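Local coordinates for hydrogenase (NiFe) small subunit HydA (Allochromatium vinosum, PDB 3MYR), which forms, with a large subunit, a [NiFe] hydrogenase that probably oxidises H2, and carries the iron-sulfur clusters that relay its electrons, at residues A[111-123]-A[248-260]. Sequence-based numbering, arbitrary orientation.
Sequences GTCAAFGGLPQAR and LGCSEPQFWDAGG. With F3S (Fe3-s4 cluster), chain K; SF4 (iron/sulfur cluster), chain I.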
ATOM      1  N   GLY A 111     -12.982  -9.411   2.109  1.00 15.77           N
ATOM      2  CA  GLY A 111     -12.751  -8.686   0.836  1.00 14.03           C
ATOM      3  C   GLY A 111     -13.503  -9.387  -0.301  1.00 14.90           C
ATOM      4  O   GLY A 111     -13.679 -10.629  -0.305  1.00 13.87           O
ATOM      5  N   THR A 112     -13.930  -8.605  -1.262  1.00 15.75           N
ATOM      6  CA  THR A 112     -14.613  -9.117  -2.430  1.00 17.60           C
ATOM      7  C   THR A 112     -13.745 -10.109  -3.278  1.00 18.92           C
ATOM      8  O   THR A 112     -14.292 -11.015  -3.892  1.00 19.25           O
ATOM      9  CB  THR A 112     -15.114  -7.928  -3.314  1.00 18.09           C
ATOM     10  OG1 THR A 112     -15.992  -7.141  -2.523  1.00 16.54           O
ATOM     11  CG2 THR A 112     -15.918  -8.418  -4.571  1.00 16.72           C
ATOM     12  N   CYS A 113     -12.421  -9.944  -3.298  1.00 17.31           N
ATOM     13  CA  CYS A 113     -11.622 -10.908  -4.078  1.00 17.59           C
ATOM     14  C   CYS A 113     -11.705 -12.324  -3.496  1.00 18.44           C
ATOM     15  O   CYS A 113     -11.975 -13.311  -4.206  1.00 19.23           O
ATOM     16  CB  CYS A 113     -10.157 -10.461  -4.121  1.00 14.65           C
ATOM     17  SG  CYS A 113      -9.872  -8.783  -4.854  1.00 18.70           S
ATOM     18  N   ALA A 114     -11.463 -12.457  -2.199  1.00 18.31           N
ATOM     19  CA  ALA A 114     -11.569 -13.772  -1.559  1.00 17.84           C
ATOM     20  C   ALA A 114     -13.007 -14.287  -1.589  1.00 19.98           C
ATOM     21  O   ALA A 114     -13.237 -15.462  -1.813  1.00 18.93           O
ATOM     22  CB  ALA A 114     -11.053 -13.699  -0.118  1.00 15.32           C
ATOM     23  N   ALA A 115     -13.968 -13.423  -1.274  1.00 18.85           N
ATOM     24  CA  ALA A 115     -15.346 -13.845  -1.188  1.00 17.34           C
ATOM     25  C   ALA A 115     -15.928 -14.268  -2.533  1.00 18.27           C
ATOM     26  O   ALA A 115     -16.590 -15.315  -2.605  1.00 18.88           O
ATOM     27  CB  ALA A 115     -16.217 -12.790  -0.496  1.00 16.74           C
ATOM     28  N   PHE A 116     -15.634 -13.520  -3.585  1.00 18.10           N
ATOM     29  CA  PHE A 116     -16.344 -13.672  -4.851  1.00 19.12           C
ATOM     30  C   PHE A 116     -15.420 -13.689  -6.088  1.00 21.08           C
ATOM     31  O   PHE A 116     -15.938 -13.724  -7.189  1.00 22.21           O
ATOM     32  CB  PHE A 116     -17.367 -12.512  -5.030  1.00 14.96           C
ATOM     33  CG  PHE A 116     -18.398 -12.425  -3.927  1.00 18.33           C
ATOM     34  CD1 PHE A 116     -19.073 -13.589  -3.483  1.00 17.25           C
ATOM     35  CD2 PHE A 116     -18.738 -11.198  -3.373  1.00 17.28           C
ATOM     36  CE1 PHE A 116     -20.033 -13.531  -2.459  1.00 19.73           C
ATOM     37  CE2 PHE A 116     -19.711 -11.108  -2.339  1.00 17.52           C
ATOM     38  CZ  PHE A 116     -20.367 -12.260  -1.880  1.00 16.84           C
ATOM     39  N   GLY A 117     -14.109 -13.511  -5.946  1.00 20.01           N
ATOM     40  CA  GLY A 117     -13.261 -13.496  -7.145  1.00 20.42           C
ATOM     41  C   GLY A 117     -12.681 -12.085  -7.323  1.00 20.65           C
ATOM     42  O   GLY A 117     -11.453 -11.918  -7.519  1.00 20.66           O
ATOM     43  N   GLY A 118     -13.505 -11.050  -7.125  1.00 19.41           N
ATOM     44  CA  GLY A 118     -12.938  -9.689  -7.089  1.00 17.05           C
ATOM     45  C   GLY A 118     -12.113  -9.302  -8.360  1.00 18.30           C
ATOM     46  O   GLY A 118     -12.400  -9.700  -9.482  1.00 16.71           O
ATOM     47  N   LEU A 119     -11.095  -8.488  -8.170  1.00 18.33           N
ATOM     48  CA  LEU A 119     -10.424  -7.858  -9.258  1.00 18.68           C
ATOM     49  C   LEU A 119      -9.655  -8.843 -10.119  1.00 18.25           C
ATOM     50  O   LEU A 119      -9.760  -8.780 -11.316  1.00 15.98           O
ATOM     51  CB  LEU A 119      -9.497  -6.795  -8.726  1.00 17.52           C
ATOM     52  CG  LEU A 119      -8.951  -5.712  -9.593  1.00 23.50           C
ATOM     53  CD1 LEU A 119      -7.645  -5.055  -9.152  1.00 19.84           C
ATOM     54  CD2 LEU A 119      -9.497  -5.509 -10.986  1.00 21.31           C
ATOM     55  N   PRO A 120      -8.829  -9.714  -9.512  1.00 18.85           N
ATOM     56  CA  PRO A 120      -8.094 -10.691 -10.366  1.00 17.72           C
ATOM     57  C   PRO A 120      -9.035 -11.547 -11.252  1.00 19.70           C
ATOM     58  O   PRO A 120      -8.668 -11.997 -12.355  1.00 18.80           O
ATOM     59  CB  PRO A 120      -7.385 -11.616  -9.340  1.00 17.70           C
ATOM     60  CG  PRO A 120      -7.210 -10.697  -8.068  1.00 15.38           C
ATOM     61  CD  PRO A 120      -8.615  -9.932  -8.069  1.00 15.18           C
ATOM     62  N   GLN A 121     -10.270 -11.678 -10.819  1.00 19.17           N
ATOM     63  CA  GLN A 121     -11.249 -12.459 -11.558  1.00 18.33           C
ATOM     64  C   GLN A 121     -12.051 -11.650 -12.590  1.00 20.48           C
ATOM     65  O   GLN A 121     -12.742 -12.243 -13.434  1.00 21.71           O
ATOM     66  CB  GLN A 121     -12.194 -13.182 -10.599  1.00 18.74           C
ATOM     67  CG  GLN A 121     -12.980 -14.265 -11.296  1.00 24.84           C
ATOM     68  CD  GLN A 121     -14.453 -14.187 -11.056  1.00 38.79           C
ATOM     69  OE1 GLN A 121     -14.997 -15.191 -10.608  1.00 51.76           O
ATOM     70  NE2 GLN A 121     -15.067 -12.981 -11.109  1.00 31.28           N
ATOM     71  N   ALA A 122     -11.917 -10.318 -12.587  1.00 20.22           N
ATOM     72  CA  ALA A 122     -12.640  -9.517 -13.546  1.00 20.33           C
ATOM     73  C   ALA A 122     -12.138  -9.880 -14.979  1.00 21.48           C
ATOM     74  O   ALA A 122     -10.948 -10.244 -15.182  1.00 19.72           O
ATOM     75  CB  ALA A 122     -12.382  -8.001 -13.240  1.00 18.47           C
ATOM     76  N   ARG A 123     -13.014  -9.735 -15.992  1.00 22.33           N
ATOM     77  CA  ARG A 123     -12.620 -10.066 -17.374  1.00 24.14           C
ATOM     78  C   ARG A 123     -11.295  -9.463 -17.779  1.00 24.11           C
ATOM     79  O   ARG A 123     -11.113  -8.254 -17.655  1.00 22.38           O
ATOM     80  CB  ARG A 123     -13.720  -9.581 -18.360  1.00 25.47           C
ATOM     81  CG  ARG A 123     -14.879 -10.577 -18.352  1.00 34.64           C
ATOM     82  CD  ARG A 123     -16.212 -10.040 -18.874  1.00 47.97           C
ATOM     83  NE  ARG A 123     -16.142  -9.295 -20.155  1.00 55.12           N
ATOM     84  CZ  ARG A 123     -17.081  -8.387 -20.531  1.00 59.05           C
ATOM     85  NH1 ARG A 123     -16.983  -7.750 -21.699  1.00 54.80           N
ATOM     86  NH2 ARG A 123     -18.140  -8.095 -19.730  1.00 54.88           N
ATOM     87  N   LEU A 248     -19.679   2.292  -6.148  1.00 16.09           N
ATOM     88  CA  LEU A 248     -19.204   1.440  -7.240  1.00 17.61           C
ATOM     89  C   LEU A 248     -19.811   0.043  -7.197  1.00 18.39           C
ATOM     90  O   LEU A 248     -19.553  -0.752  -8.140  1.00 17.27           O
ATOM     91  CB  LEU A 248     -17.656   1.236  -7.090  1.00 19.62           C
ATOM     92  CG  LEU A 248     -16.806   2.544  -7.006  1.00 19.75           C
ATOM     93  CD1 LEU A 248     -15.329   2.233  -6.644  1.00 16.35           C
ATOM     94  CD2 LEU A 248     -16.900   3.340  -8.258  1.00 17.29           C
ATOM     95  N   GLY A 249     -20.532  -0.293  -6.105  1.00 16.86           N
ATOM     96  CA  GLY A 249     -20.985  -1.698  -5.932  1.00 17.62           C
ATOM     97  C   GLY A 249     -19.937  -2.620  -5.339  1.00 19.01           C
ATOM     98  O   GLY A 249     -19.985  -3.833  -5.594  1.00 16.45           O
ATOM     99  N   CYS A 250     -19.015  -2.111  -4.495  1.00 17.52           N
ATOM    100  CA  CYS A 250     -17.746  -2.852  -4.342  1.00 17.96           C
ATOM    101  C   CYS A 250     -17.844  -4.111  -3.438  1.00 19.02           C
ATOM    102  O   CYS A 250     -16.911  -4.917  -3.415  1.00 18.35           O
ATOM    103  CB  CYS A 250     -16.574  -1.980  -3.916  1.00 15.47           C
ATOM    104  SG  CYS A 250     -16.676  -1.586  -2.117  1.00 17.17           S
ATOM    105  N   SER A 251     -18.998  -4.349  -2.806  1.00 19.32           N
ATOM    106  CA  SER A 251     -19.193  -5.587  -2.020  1.00 17.52           C
ATOM    107  C   SER A 251     -20.006  -6.641  -2.771  1.00 16.86           C
ATOM    108  O   SER A 251     -20.346  -7.669  -2.194  1.00 18.33           O
ATOM    109  CB  SER A 251     -19.947  -5.228  -0.723  1.00 17.34           C
ATOM    110  OG  SER A 251     -21.174  -4.559  -1.059  1.00 17.57           O
ATOM    111  N   GLU A 252     -20.325  -6.415  -4.057  1.00 17.61           N
ATOM    112  CA  GLU A 252     -21.153  -7.369  -4.824  1.00 17.20           C
ATOM    113  C   GLU A 252     -20.298  -8.230  -5.711  1.00 17.21           C
ATOM    114  O   GLU A 252     -19.353  -7.738  -6.318  1.00 18.79           O
ATOM    115  CB  GLU A 252     -22.186  -6.592  -5.710  1.00 16.80           C
ATOM    116  CG  GLU A 252     -23.229  -5.872  -4.859  1.00 18.50           C
ATOM    117  CD  GLU A 252     -24.009  -6.855  -3.934  1.00 25.71           C
ATOM    118  OE1 GLU A 252     -24.444  -7.919  -4.448  1.00 27.06           O
ATOM    119  OE2 GLU A 252     -24.297  -6.539  -2.746  1.00 19.77           O
ATOM    120  N   PRO A 253     -20.701  -9.504  -5.909  1.00 18.31           N
ATOM    121  CA  PRO A 253     -19.943 -10.351  -6.858  1.00 18.42           C
ATOM    122  C   PRO A 253     -19.818  -9.709  -8.257  1.00 18.23           C
ATOM    123  O   PRO A 253     -20.822  -9.175  -8.765  1.00 17.42           O
ATOM    124  CB  PRO A 253     -20.843 -11.572  -7.019  1.00 19.36           C
ATOM    125  CG  PRO A 253     -21.658 -11.669  -5.683  1.00 19.38           C
ATOM    126  CD  PRO A 253     -21.874 -10.189  -5.317  1.00 17.01           C
ATOM    127  N   GLN A 254     -18.668  -9.873  -8.922  1.00 17.49           N
ATOM    128  CA  GLN A 254     -18.510  -9.288 -10.262  1.00 18.35           C
ATOM    129  C   GLN A 254     -18.832  -7.811 -10.421  1.00 18.95           C
ATOM    130  O   GLN A 254     -19.274  -7.388 -11.480  1.00 18.67           O
ATOM    131  CB  GLN A 254     -19.302 -10.123 -11.315  1.00 22.28           C
ATOM    132  CG  GLN A 254     -18.639 -11.544 -11.602  1.00 25.23           C
ATOM    133  CD  GLN A 254     -19.037 -12.547 -10.495  1.00 32.52           C
ATOM    134  OE1 GLN A 254     -20.231 -12.676 -10.187  1.00 30.10           O
ATOM    135  NE2 GLN A 254     -18.070 -13.155  -9.843  1.00 26.80           N
ATOM    136  N   PHE A 255     -18.607  -6.983  -9.406  1.00 17.77           N
ATOM    137  CA  PHE A 255     -19.010  -5.598  -9.548  1.00 17.55           C
ATOM    138  C   PHE A 255     -18.142  -4.882 -10.573  1.00 18.86           C
ATOM    139  O   PHE A 255     -18.574  -3.900 -11.135  1.00 17.02           O
ATOM    140  CB  PHE A 255     -18.995  -4.845  -8.194  1.00 17.13           C
ATOM    141  CG  PHE A 255     -17.605  -4.479  -7.709  1.00 18.49           C
ATOM    142  CD1 PHE A 255     -17.101  -3.177  -7.951  1.00 17.83           C
ATOM    143  CD2 PHE A 255     -16.863  -5.373  -6.922  1.00 15.66           C
ATOM    144  CE1 PHE A 255     -15.846  -2.814  -7.470  1.00 19.12           C
ATOM    145  CE2 PHE A 255     -15.591  -5.013  -6.386  1.00 16.14           C
ATOM    146  CZ  PHE A 255     -15.093  -3.723  -6.633  1.00 13.36           C
ATOM    147  N   TRP A 256     -16.923  -5.376 -10.800  1.00 18.23           N
ATOM    148  CA  TRP A 256     -16.040  -4.760 -11.800  1.00 18.85           C
ATOM    149  C   TRP A 256     -16.595  -4.883 -13.197  1.00 19.48           C
ATOM    150  O   TRP A 256     -16.215  -4.108 -14.066  1.00 21.07           O
ATOM    151  CB  TRP A 256     -14.655  -5.432 -11.831  1.00 15.64           C
ATOM    152  CG  TRP A 256     -13.936  -5.315 -10.481  1.00 16.13           C
ATOM    153  CD1 TRP A 256     -13.723  -6.313  -9.584  1.00 16.88           C
ATOM    154  CD2 TRP A 256     -13.280  -4.158  -9.966  1.00 14.59           C
ATOM    155  NE1 TRP A 256     -13.052  -5.828  -8.466  1.00 17.55           N
ATOM    156  CE2 TRP A 256     -12.722  -4.517  -8.699  1.00 16.93           C
ATOM    157  CE3 TRP A 256     -13.124  -2.832 -10.444  1.00 17.33           C
ATOM    158  CZ2 TRP A 256     -11.991  -3.607  -7.898  1.00 16.42           C
ATOM    159  CZ3 TRP A 256     -12.416  -1.908  -9.660  1.00 13.50           C
ATOM    160  CH2 TRP A 256     -11.898  -2.285  -8.349  1.00 13.09           C
ATOM    161  N   ASP A 257     -17.433  -5.891 -13.430  1.00 19.94           N
ATOM    162  CA  ASP A 257     -17.924  -6.133 -14.761  1.00 22.34           C
ATOM    163  C   ASP A 257     -19.380  -5.739 -14.900  1.00 23.69           C
ATOM    164  O   ASP A 257     -20.068  -6.321 -15.717  1.00 24.14           O
ATOM    165  CB  ASP A 257     -17.685  -7.616 -15.166  1.00 19.85           C
ATOM    166  CG  ASP A 257     -16.159  -7.922 -15.366  1.00 23.16           C
ATOM    167  OD1 ASP A 257     -15.520  -7.089 -16.059  1.00 22.65           O
ATOM    168  OD2 ASP A 257     -15.591  -8.931 -14.817  1.00 21.68           O
ATOM    169  N   ALA A 258     -19.854  -4.779 -14.118  1.00 24.35           N
ATOM    170  CA  ALA A 258     -21.263  -4.406 -14.228  1.00 27.87           C
ATOM    171  C   ALA A 258     -21.526  -3.275 -15.235  1.00 28.98           C
ATOM    172  O   ALA A 258     -22.481  -2.581 -15.053  1.00 34.67           O
ATOM    173  CB  ALA A 258     -21.845  -4.010 -12.816  1.00 24.36           C
ATOM    174  N   GLY A 259     -20.765  -3.096 -16.295  1.00 27.75           N
ATOM    175  CA  GLY A 259     -21.008  -1.955 -17.203  1.00 30.48           C
ATOM    176  C   GLY A 259     -20.176  -0.777 -16.673  1.00 30.61           C
ATOM    177  O   GLY A 259     -19.465  -0.930 -15.733  1.00 34.02           O
ATOM    178  N   GLY A 260     -20.208   0.412 -17.198  1.00 30.02           N
ATOM    179  CA  GLY A 260     -19.297   1.412 -16.514  1.00 24.78           C
ATOM    180  C   GLY A 260     -19.745   1.909 -15.133  1.00 23.58           C
ATOM    181  O   GLY A 260     -20.931   1.966 -14.809  1.00 21.04           O
TER
HETATM  182 FE1  F3S K2003     -20.420   1.388  -2.284  1.00 14.38          FE
HETATM  183 FE3  F3S K2003     -18.188   0.072  -1.583  1.00 14.50          FE
HETATM  184 FE4  F3S K2003     -19.639   1.146   0.294  1.00 13.78          FE
HETATM  185  S1  F3S K2003     -18.420   1.418  -3.379  1.00 16.43           S
HETATM  186  S2  F3S K2003     -20.612   2.869  -0.613  1.00 12.66           S
HETATM  187  S3  F3S K2003     -20.313  -0.513  -1.063  1.00 14.26           S
HETATM  188  S4  F3S K2003     -17.466   1.087   0.253  1.00 12.85           S
HETATM  189 FE1  SF4 I2001     -10.265  -4.887  -2.709  1.00 15.82          FE
HETATM  190 FE2  SF4 I2001      -9.465  -6.360  -0.477  0.50 17.11          FE
HETATM  191 FE3  SF4 I2001      -9.449  -7.505  -3.059  1.00 21.70          FE
HETATM  192 FE4  SF4 I2001      -7.670  -5.309  -2.086  1.00 19.46          FE
HETATM  193  S1  SF4 I2001      -7.730  -7.655  -1.453  0.50 18.18           S
HETATM  194  S2  SF4 I2001      -8.627  -5.677  -4.084  1.00 18.21           S
HETATM  195  S3  SF4 I2001      -9.209  -4.081  -0.937  1.00 16.72           S
HETATM  196  S4  SF4 I2001     -11.259  -6.761  -1.933  1.00 21.00           S
HETATM  197  O   HOH W   1     -16.344 -10.912  -7.998  1.00 12.31           O
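P253 lies over the ring of F116, its CG standing 3.6 Å from the ring centroid and nearly on the normal, a CH-pi contact; the CB of A115 backs the opposite face, so the phenyl ring is held between the two. At the ring's edge, near its plane, comes the carbonyl O of S251. Close by, T112 joins the segments with a short hydrogen bond from OG1 to the O of C250 (2.6 Å), made in the carbonyl plane with a C=O...donor angle of 148°. With CG2 anti to the backbone N and OG1 beside it (chi1 -59°), the methyl meets the edge of the F255 ring while the hydroxyl reaches C250; G146 N is a second partner of OG1. The link has cofactors at both ends: C113, next to T112, binds the [4Fe-4S] cluster through SG (2.2 Å to FE3), and C250 SG binds the [3Fe-4S] cluster.

Further along, W256 is sandwiched between F255 CZ on one face and L119 CD2 on the other, the methyl 4.2 Å from the centroid of its five-membered ring. A water accepts from G118 N and Q254 N and donates to F116 O, bridging the backbones beside this buried core.

Toward solvent the contact is looser. Q254 and R123 are exposed, and here the joining bond runs from R123 N to D257 OD2 (2.9 Å), on the syn side of the carboxylate; D257 OD1 forms a salt bridge with R48 of the large subunit. That subunit also packs on L119, A122 and W256. The contact thus sets helix 111-116, which follows strand 106-110 of the mixed sheet, and the short helix 118-121 against the loop 248-260 that comes after helix 206-210, in the C-terminal part of the small subunit, with F116 also touching strand 141-144 and Q121 strand 129-130.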